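Local coordinates for putative secreted endoglycosylceramidase (Rhodococcus hoagii, PDB 6JYZ), which probably hydrolyses glycosidic bonds as a family 5 glycoside hydrolase, an endogalactosylceramidase that would release the sugar part of galactosylceramide-type glycolipids, at residues P177-A182 and E222-L227. Residues are numbered along the deposited sequence; the frame is centred on the assembly and turned at random.
Sequences PAVARA and EPNPGL
In the barrel fold of family 5 glycosidases, the loop leaving the fourth parallel strand, 214-218, carries the Asn-Glu-Pro signature; here that loop runs outward until Gly226 and Leu227 meet Ala180 on the first turns of helix 177-187. The contact illustrates how a loop without regular structure can come close to a helix where an alanine and a glycine meet. The backbones approach to 4.3 Å between Ala180 CA and Gly226 CA. Gly226 CA lies 3.4 Å from Ala180 O, a CH···O contact bent to 135° at the hydrogen, while Ala180 CB sits 3.5 Å from Gly226 O. The two residues therefore touch twice, through main-chain atoms and one methyl.

Leu227 spreads its two methyls over consecutive helix residues: CD2 packs against Ala180 CB at 3.8 Å, and CD1 meets Arg181 CD at 3.9 Å. The bend of the arginine at chi2 (66°) sets CD against the leucine, the two side chains crossing at an angle, and the guanidinium goes on to form a salt bridge with Glu190. Further back toward the barrel, the end of the Asn224 amide group comes up to CG1 of Val179, the methyl set anti to the backbone N (chi1 170°), and these two side chains cross at a slant.

The same helix also makes hydrogen bonds to the loop: Gln184 OE1 accepts from Leu227 N, and Tyr187 OH bonds to Asn224 O. Phe183 adjoins the Asn224 side chain as well, whereas Pro223 and Pro225 pack on helix 230-251, so the loop lies between the two helices as it leaves strand 214-218.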
ATOM      1  N   PRO A 177       1.790  10.029 -23.733  1.00  9.83           N
ATOM      2  CA  PRO A 177       0.856   9.348 -24.647  1.00 10.36           C
ATOM      3  C   PRO A 177       1.051   7.829 -24.624  1.00 10.00           C
ATOM      4  O   PRO A 177       0.054   7.139 -24.630  1.00 10.04           O
ATOM      5  CB  PRO A 177       1.183  10.018 -26.015  1.00 10.78           C
ATOM      6  CG  PRO A 177       1.602  11.461 -25.573  1.00 11.29           C
ATOM      7  CD  PRO A 177       2.499  11.186 -24.351  1.00 10.76           C
ATOM      8  N   ALA A 178       2.296   7.332 -24.592  1.00  9.95           N
ATOM      9  CA  ALA A 178       2.476   5.884 -24.632  1.00 10.22           C
ATOM     10  C   ALA A 178       1.866   5.199 -23.413  1.00  9.81           C
ATOM     11  O   ALA A 178       1.260   4.132 -23.547  1.00 10.18           O
ATOM     12  CB  ALA A 178       3.959   5.567 -24.690  1.00 10.41           C
ATOM     13  N   VAL A 179       2.047   5.813 -22.231  1.00  9.49           N
ATOM     14  CA  VAL A 179       1.525   5.179 -21.010  1.00  9.39           C
ATOM     15  C   VAL A 179       0.025   5.200 -21.062  1.00  9.17           C
ATOM     16  O   VAL A 179      -0.624   4.185 -20.748  1.00  9.43           O
ATOM     17  CB  VAL A 179       2.036   5.953 -19.782  1.00 10.13           C
ATOM     18  CG1 VAL A 179       1.352   5.513 -18.473  1.00 11.18           C
ATOM     19  CG2 VAL A 179       3.557   5.780 -19.660  1.00 12.15           C
ATOM     20  N   ALA A 180      -0.576   6.326 -21.456  1.00  9.41           N
ATOM     21  CA  ALA A 180      -2.019   6.401 -21.536  1.00  9.47           C
ATOM     22  C   ALA A 180      -2.587   5.391 -22.536  1.00  9.18           C
ATOM     23  O   ALA A 180      -3.618   4.738 -22.285  1.00  9.53           O
ATOM     24  CB  ALA A 180      -2.455   7.830 -21.879  1.00 11.38           C
ATOM     25  N   ARG A 181      -1.933   5.248 -23.684  1.00  9.62           N
ATOM     26  CA  ARG A 181      -2.405   4.343 -24.707  1.00 10.00           C
ATOM     27  C   ARG A 181      -2.285   2.892 -24.210  1.00  9.20           C
ATOM     28  O   ARG A 181      -3.164   2.100 -24.467  1.00  9.84           O
ATOM     29  CB  ARG A 181      -1.558   4.553 -25.988  1.00 10.87           C
ATOM     30  CG  ARG A 181      -1.983   3.657 -27.150  1.00 11.91           C
ATOM     31  CD  ARG A 181      -3.350   3.984 -27.670  1.00 13.76           C
ATOM     32  NE  ARG A 181      -3.927   3.011 -28.624  1.00 14.64           N
ATOM     33  CZ  ARG A 181      -4.676   2.043 -28.262  1.00 15.70           C
ATOM     34  NH1 ARG A 181      -4.830   1.712 -26.974  1.00 16.36           N
ATOM     35  NH2 ARG A 181      -5.338   1.340 -29.164  1.00 18.41           N
ATOM     36  N   ALA A 182      -1.175   2.547 -23.539  1.00  9.40           N
ATOM     37  CA  ALA A 182      -0.993   1.176 -23.030  1.00  9.77           C
ATOM     38  C   ALA A 182      -2.058   0.867 -22.000  1.00  8.53           C
ATOM     39  O   ALA A 182      -2.606  -0.242 -21.969  1.00 10.22           O
ATOM     40  CB  ALA A 182       0.374   0.985 -22.433  1.00 10.67           C
ATOM     41  N   GLU A 222      -2.800   2.368  -8.222  1.00  8.38           N
ATOM     42  CA  GLU A 222      -3.033   3.665  -8.918  1.00  9.15           C
ATOM     43  C   GLU A 222      -3.383   3.459 -10.383  1.00  9.35           C
ATOM     44  O   GLU A 222      -2.693   4.006 -11.284  1.00  9.17           O
ATOM     45  CB  GLU A 222      -1.827   4.572  -8.742  1.00 10.24           C
ATOM     46  CG  GLU A 222      -1.621   4.927  -7.289  1.00  9.81           C
ATOM     47  CD  GLU A 222      -0.635   6.041  -7.013  1.00 11.90           C
ATOM     48  OE1 GLU A 222       0.159   6.356  -7.908  1.00 14.02           O
ATOM     49  OE2 GLU A 222      -0.570   6.538  -5.844  1.00 11.59           O
ATOM     50  N   PRO A 223      -4.513   2.804 -10.691  1.00  8.50           N
ATOM     51  CA  PRO A 223      -4.829   2.596 -12.110  1.00  8.85           C
ATOM     52  C   PRO A 223      -4.906   3.936 -12.843  1.00  9.22           C
ATOM     53  O   PRO A 223      -5.598   4.847 -12.377  1.00  9.31           O
ATOM     54  CB  PRO A 223      -6.166   1.871 -12.089  1.00  9.67           C
ATOM     55  CG  PRO A 223      -6.217   1.241 -10.726  1.00 12.00           C
ATOM     56  CD  PRO A 223      -5.493   2.200  -9.783  1.00  9.82           C
ATOM     57  N   ASN A 224      -4.202   4.068 -13.959  1.00  8.99           N
ATOM     58  CA  ASN A 224      -4.250   5.347 -14.634  1.00  9.23           C
ATOM     59  C   ASN A 224      -5.563   5.486 -15.435  1.00 10.01           C
ATOM     60  O   ASN A 224      -6.193   4.471 -15.796  1.00 10.18           O
ATOM     61  CB  ASN A 224      -3.067   5.532 -15.580  1.00  9.96           C
ATOM     62  CG  ASN A 224      -1.718   5.713 -14.900  1.00 10.84           C
ATOM     63  OD1 ASN A 224      -1.496   5.381 -13.643  1.00 12.72           O
ATOM     64  ND2 ASN A 224      -0.758   6.160 -15.615  1.00 10.86           N
ATOM     65  N   PRO A 225      -6.002   6.698 -15.787  1.00  9.68           N
ATOM     66  CA  PRO A 225      -7.224   6.851 -16.570  1.00 10.25           C
ATOM     67  C   PRO A 225      -7.195   6.237 -17.964  1.00 10.09           C
ATOM     68  O   PRO A 225      -8.239   6.015 -18.555  1.00 11.05           O
ATOM     69  CB  PRO A 225      -7.402   8.388 -16.623  1.00 11.61           C
ATOM     70  CG  PRO A 225      -6.718   8.882 -15.384  1.00 12.90           C
ATOM     71  CD  PRO A 225      -5.510   7.971 -15.245  1.00 11.42           C
ATOM     72  N   GLY A 226      -5.981   5.982 -18.497  1.00 10.15           N
ATOM     73  CA  GLY A 226      -5.918   5.593 -19.909  1.00 10.61           C
ATOM     74  C   GLY A 226      -6.270   6.804 -20.781  1.00  9.10           C
ATOM     75  O   GLY A 226      -5.708   7.885 -20.618  1.00 11.32           O
ATOM     76  N   LEU A 227      -7.117   6.535 -21.747  1.00  9.40           N
ATOM     77  CA  LEU A 227      -7.593   7.584 -22.661  1.00  9.04           C
ATOM     78  C   LEU A 227      -8.988   8.043 -22.312  1.00  9.95           C
ATOM     79  O   LEU A 227      -9.742   8.514 -23.181  1.00 10.48           O
ATOM     80  CB  LEU A 227      -7.468   7.142 -24.127  1.00 10.26           C
ATOM     81  CG  LEU A 227      -6.022   6.867 -24.564  1.00 11.24           C
ATOM     82  CD1 LEU A 227      -6.009   6.290 -25.992  1.00 12.03           C
ATOM     83  CD2 LEU A 227      -5.171   8.093 -24.511  1.00 12.24           C
TER